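Local coordinates for Lysine/ornithine decarboxylase (Selenomonas ruminantium, PDB 5GJO), which decarboxylates L-lysine and L-ornithine with similar efficiency, using pyridoxal 5'-phosphate as cofactor, to give cadaverine and putrescine, at residues G67-V72 with G88-Y93. The protein carries 2 engineered substitutions. Sequence-based numbering, arbitrary orientation.
With PLP (pyridoxal-5'-phosphate), chain H.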
loop_
_atom_site.group_PDB
_atom_site.type_symbol
_atom_site.label_atom_id
_atom_site.label_comp_id
_atom_site.label_asym_id
_atom_site.label_seq_id
_atom_site.Cartn_x
_atom_site.Cartn_y
_atom_site.Cartn_z
ATOM N N GLY A 67 22.546 -21.685 3.825
ATOM C CA GLY A 67 23.311 -21.594 2.608
ATOM C C GLY A 67 22.596 -20.880 1.462
ATOM O O GLY A 67 23.100 -20.890 0.332
ATOM N N SER A 68 21.459 -20.234 1.704
ATOM C CA SER A 68 20.723 -19.590 0.596
ATOM C C SER A 68 21.487 -18.405 0.139
ATOM O O SER A 68 22.101 -17.703 0.951
ATOM C CB SER A 68 19.342 -19.136 1.108
ATOM O OG SER A 68 18.518 -18.601 0.047
ATOM N N HIS A 69 21.361 -18.075 -1.158
ATOM C CA HIS A 69 21.695 -16.757 -1.614
ATOM C C HIS A 69 20.433 -15.861 -1.627
ATOM O O HIS A 69 19.339 -16.284 -1.158
ATOM C CB HIS A 69 22.274 -16.813 -3.054
ATOM C CG HIS A 69 23.599 -17.510 -3.181
ATOM N ND1 HIS A 69 23.831 -18.794 -2.729
ATOM C CD2 HIS A 69 24.784 -17.076 -3.688
ATOM C CE1 HIS A 69 25.088 -19.138 -2.964
ATOM N NE2 HIS A 69 25.687 -18.111 -3.557
ATOM N N PHE A 70 20.604 -14.619 -2.116
ATOM C CA PHE A 70 19.501 -13.655 -2.098
ATOM C C PHE A 70 19.365 -12.840 -3.369
ATOM O O PHE A 70 20.350 -12.420 -3.911
ATOM C CB PHE A 70 19.631 -12.677 -0.941
ATOM C CG PHE A 70 19.624 -13.346 0.401
ATOM C CD1 PHE A 70 18.409 -13.633 1.025
ATOM C CD2 PHE A 70 20.826 -13.810 0.983
ATOM C CE1 PHE A 70 18.403 -14.346 2.224
ATOM C CE2 PHE A 70 20.825 -14.503 2.169
ATOM C CZ PHE A 70 19.601 -14.802 2.791
ATOM N N ASP A 71 18.130 -12.619 -3.783
ATOM C CA ASP A 71 17.787 -11.742 -4.894
ATOM C C ASP A 71 17.271 -10.463 -4.254
ATOM O O ASP A 71 16.305 -10.473 -3.454
ATOM C CB ASP A 71 16.688 -12.392 -5.730
ATOM C CG ASP A 71 15.827 -11.369 -6.475
ATOM O OD1 ASP A 71 16.319 -10.288 -6.837
ATOM O OD2 ASP A 71 14.638 -11.612 -6.687
ATOM N N VAL A 72 17.907 -9.336 -4.574
ATOM C CA VAL A 72 17.612 -8.029 -4.012
ATOM C C VAL A 72 17.109 -7.102 -5.132
ATOM O O VAL A 72 17.630 -7.183 -6.253
ATOM C CB VAL A 72 18.822 -7.340 -3.362
ATOM C CG1 VAL A 72 19.245 -8.149 -2.122
ATOM C CG2 VAL A 72 20.034 -7.266 -4.280
ATOM N N GLY A 88 27.982 -9.257 -0.029
ATOM C CA GLY A 88 27.525 -8.971 -1.413
ATOM C C GLY A 88 27.689 -10.044 -2.422
ATOM O O GLY A 88 26.918 -10.133 -3.422
ATOM N N SER A 89 28.682 -10.900 -2.233
ATOM C CA SER A 89 28.858 -12.072 -3.033
ATOM C C SER A 89 27.685 -13.067 -3.048
ATOM O O SER A 89 27.609 -13.885 -3.936
ATOM C CB SER A 89 30.131 -12.861 -2.593
ATOM O OG SER A 89 29.888 -13.480 -1.322
ATOM N N GLN A 90 26.795 -12.984 -2.057
ATOM C CA GLN A 90 25.640 -13.893 -1.954
ATOM C C GLN A 90 24.401 -13.211 -2.582
ATOM O O GLN A 90 23.317 -13.807 -2.499
ATOM C CB GLN A 90 25.296 -14.185 -0.523
ATOM C CG GLN A 90 26.422 -14.837 0.258
ATOM C CD GLN A 90 26.888 -16.098 -0.328
ATOM O OE1 GLN A 90 26.202 -17.090 -0.250
ATOM N NE2 GLN A 90 28.053 -16.058 -1.027
ATOM N N MET A 91 24.546 -12.060 -3.216
ATOM C CA MET A 91 23.391 -11.355 -3.737
ATOM C C MET A 91 23.375 -11.258 -5.255
ATOM O O MET A 91 24.402 -11.211 -5.881
ATOM C CB MET A 91 23.311 -9.959 -3.147
ATOM C CG MET A 91 23.395 -9.880 -1.621
ATOM S SD MET A 91 23.372 -8.180 -1.043
ATOM C CE MET A 91 24.042 -8.313 0.604
ATOM N N ILE A 92 22.181 -11.253 -5.818
ATOM C CA ILE A 92 21.954 -10.813 -7.196
ATOM C C ILE A 92 21.050 -9.615 -7.172
ATOM O O ILE A 92 20.006 -9.617 -6.530
ATOM C CB ILE A 92 21.422 -11.921 -8.113
ATOM C CG1 ILE A 92 21.386 -11.392 -9.566
ATOM C CG2 ILE A 92 20.123 -12.482 -7.690
ATOM C CD1 ILE A 92 21.041 -12.437 -10.601
ATOM N N TYR A 93 21.475 -8.534 -7.800
ATOM C CA TYR A 93 20.624 -7.359 -7.912
ATOM C C TYR A 93 19.830 -7.561 -9.204
ATOM O O TYR A 93 20.257 -7.176 -10.277
ATOM C CB TYR A 93 21.479 -6.088 -7.908
ATOM C CG TYR A 93 20.775 -4.745 -7.898
ATOM C CD1 TYR A 93 19.422 -4.627 -7.661
ATOM C CD2 TYR A 93 21.484 -3.592 -8.116
ATOM C CE1 TYR A 93 18.804 -3.397 -7.656
ATOM C CE2 TYR A 93 20.879 -2.361 -8.130
ATOM C CZ TYR A 93 19.537 -2.264 -7.892
ATOM O OH TYR A 93 18.967 -1.039 -7.891
HETATM N N1 PLP H . 12.869 -12.813 -8.736
HETATM C C2 PLP H . 12.489 -11.740 -9.471
HETATM C C2A PLP H . 13.491 -11.037 -10.347
HETATM C C3 PLP H . 11.087 -11.256 -9.414
HETATM O O3 PLP H . 10.681 -10.180 -10.144
HETATM C C4 PLP H . 10.146 -11.987 -8.536
HETATM C C4A PLP H . 8.729 -11.580 -8.413
HETATM O O4A PLP H . 8.400 -10.433 -8.664
HETATM C C5 PLP H . 10.688 -13.145 -7.784
HETATM C C6 PLP H . 12.029 -13.490 -7.933
HETATM C C5A PLP H . 9.792 -13.944 -6.866
HETATM O O4P PLP H . 8.624 -14.349 -7.576
HETATM P P PLP H . 7.598 -15.406 -6.926
HETATM O O1P PLP H . 8.422 -16.661 -6.764
HETATM O O2P PLP H . 6.491 -15.515 -7.947
HETATM O O3P PLP H . 7.186 -14.760 -5.624
#
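D71 OD2 is gripped twice, by PLP N1 at 3.0 Å and by a salt bridge to K52, while D71 CB rests 4.0 Å from I92 CG2 across the contact. D71 CG stands anti to the backbone N (chi1 153°), and the carboxylate ends at the pyridine nitrogen. The backbones pair as parallel strands: I92 N donates to F70 O, and I92 O accepts V72 N at 2.9 Å with an almost straight N-H...O angle of 177°. One step earlier F70 N binds Q90 O, at the end of the 3-10 segment. Beyond it, the Q90 chain bends at chi2 (-58°), which turns CD back, and OE1 lies over the centre of the H69 ring, 3.5 Å above its plane; Q90 OE1 and H69 NE2 are 3.5 Å apart, but the angle is too poor for a hydrogen bond. Q90 NE2 donates to S89 OG at 3.2 Å, in the amide plane, which helps fix the turn of the amide; S89 OG also hydrogen-bonds D87. V72 and M91 both touch L81 of helix 75-83, the crossover of this beta-alpha-beta unit in the PLP-binding barrel. Bonds at F70 and V72 thus flank D71, whose own backbone bonds to Y49; its carboxylate would probably stabilise a protonated pyridine nitrogen, strengthening the cofactor as electron sink.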